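Local coordinates for heat-inducible transcription repressor hrcA homolog (Thermotoga maritima, PDB 1STZ), which probably represses class I heat-shock operons, grpE-dnaK-dnaJ and groELS, by binding DNA as a negative regulator of transcription, at residues K172-I176 / L223-V228. Residues are numbered along the deposited sequence; the frame is centred on the assembly and turned at random.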
# COMPACT_ATOMS: atom_id res chain seq x y z
N LYS A 172 8.98 -15.08 -18.61
CA LYS A 172 9.94 -14.64 -19.61
C LYS A 172 9.39 -13.62 -20.56
O LYS A 172 9.85 -13.54 -21.68
CB LYS A 172 10.48 -15.82 -20.41
CG LYS A 172 10.88 -16.99 -19.59
CD LYS A 172 12.01 -16.65 -18.69
CE LYS A 172 12.67 -17.89 -18.19
NZ LYS A 172 13.73 -17.52 -17.21
N VAL A 173 8.44 -12.81 -20.11
CA VAL A 173 7.80 -11.85 -20.97
C VAL A 173 8.83 -10.82 -21.46
O VAL A 173 9.48 -10.14 -20.67
CB VAL A 173 6.60 -11.15 -20.30
CG1 VAL A 173 5.77 -10.42 -21.34
CG2 VAL A 173 5.72 -12.16 -19.63
N THR A 174 8.95 -10.70 -22.78
CA THR A 174 10.04 -9.95 -23.37
C THR A 174 9.61 -9.32 -24.67
O THR A 174 9.42 -10.02 -25.65
CB THR A 174 11.23 -10.88 -23.66
OG1 THR A 174 11.66 -11.53 -22.46
CG2 THR A 174 12.44 -10.07 -24.12
N PRO A 175 9.44 -8.01 -24.70
CA PRO A 175 9.21 -7.30 -25.96
C PRO A 175 10.48 -7.31 -26.80
O PRO A 175 11.56 -7.21 -26.25
CB PRO A 175 8.87 -5.88 -25.51
CG PRO A 175 8.58 -5.99 -24.10
CD PRO A 175 9.42 -7.09 -23.55
N ILE A 176 10.35 -7.43 -28.11
CA ILE A 176 11.47 -7.58 -29.04
C ILE A 176 11.31 -6.60 -30.19
O ILE A 176 10.21 -6.44 -30.70
CB ILE A 176 11.51 -9.02 -29.59
CG1 ILE A 176 11.70 -10.04 -28.46
CG2 ILE A 176 12.63 -9.19 -30.59
CD1 ILE A 176 11.26 -11.43 -28.85
N LEU A 223 16.70 -15.96 -24.20
CA LEU A 223 15.64 -15.37 -23.37
C LEU A 223 15.10 -16.37 -22.36
O LEU A 223 14.90 -16.02 -21.20
CB LEU A 223 14.49 -14.83 -24.23
CG LEU A 223 14.83 -13.64 -25.13
CD1 LEU A 223 13.63 -13.29 -26.00
CD2 LEU A 223 15.29 -12.43 -24.29
N ILE A 224 14.86 -17.60 -22.80
CA ILE A 224 14.43 -18.68 -21.91
C ILE A 224 15.56 -19.05 -20.97
O ILE A 224 15.36 -19.19 -19.76
CB ILE A 224 14.00 -19.91 -22.73
CG1 ILE A 224 12.73 -19.60 -23.52
CG2 ILE A 224 13.76 -21.11 -21.80
CD1 ILE A 224 12.46 -20.53 -24.64
N GLY A 225 16.75 -19.19 -21.54
CA GLY A 225 17.94 -19.54 -20.79
C GLY A 225 18.64 -18.33 -20.18
O GLY A 225 19.83 -18.39 -19.90
N GLU A 226 17.90 -17.23 -19.97
CA GLU A 226 18.45 -16.04 -19.33
C GLU A 226 19.00 -16.45 -17.97
O GLU A 226 18.35 -17.21 -17.24
CB GLU A 226 17.38 -14.93 -19.19
CG GLU A 226 16.23 -15.23 -18.21
CD GLU A 226 15.03 -14.29 -18.34
OE1 GLU A 226 14.86 -13.64 -19.41
OE2 GLU A 226 14.21 -14.20 -17.37
N THR A 227 20.20 -15.99 -17.64
CA THR A 227 20.75 -16.20 -16.31
C THR A 227 19.80 -15.64 -15.24
O THR A 227 19.61 -14.42 -15.15
CB THR A 227 22.12 -15.54 -16.17
OG1 THR A 227 23.11 -16.32 -16.88
CG2 THR A 227 22.58 -15.53 -14.70
N VAL A 228 19.20 -16.55 -14.48
CA VAL A 228 18.41 -16.22 -13.30
C VAL A 228 19.03 -16.93 -12.09
O VAL A 228 19.16 -18.16 -12.08
CB VAL A 228 16.93 -16.69 -13.40
CG1 VAL A 228 16.08 -16.00 -12.32
CG2 VAL A 228 16.36 -16.40 -14.77
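Leu223, in the last turn of helix 215-224, packs against Thr174 and Ile176 on strand 169-177, the outermost strand, within this chain, of a three-stranded antiparallel meander. The leucine fork straddles the threonine methyl: CD2 of Leu223 lies 3.7 Å from CG2 of Thr174, and CD1 of Leu223 also reaches CD1 of Ile176 at 4.1 Å. With CG2 of Thr174 anti to the backbone N the methyl faces Leu223, while OG1 (chi1 -57°) turns back along the strand, bonding to Lys172 O at 2.8 Å from above the carbonyl plane. Leu113 of the second subunit packs on both Thr174 and Leu223, and the backbone of Pro175 hydrogen-bonds to that subunit, so the apolar patch borders a subunit interface.

The polar part lies past the helix end, where Gly225 leaves helical geometry. Lys172 bends at chi2 (-64°) and then runs out straight, laying CE 3.4 Å from Ile224 O. Lys172 NZ forms a weak hydrogen bond, within a salt bridge, to OE2 of Glu226 at 3.4 Å, and the aliphatic CD of Lys172 lies alongside that oxygen. A methionine in place of Lys172 would probably leave the Glu226 carboxylate without this counter-charge and the loop less firmly tied to the strand. Two residues further along the loop, CG2 of Val228 touches Lys172 NZ at 3.8 Å.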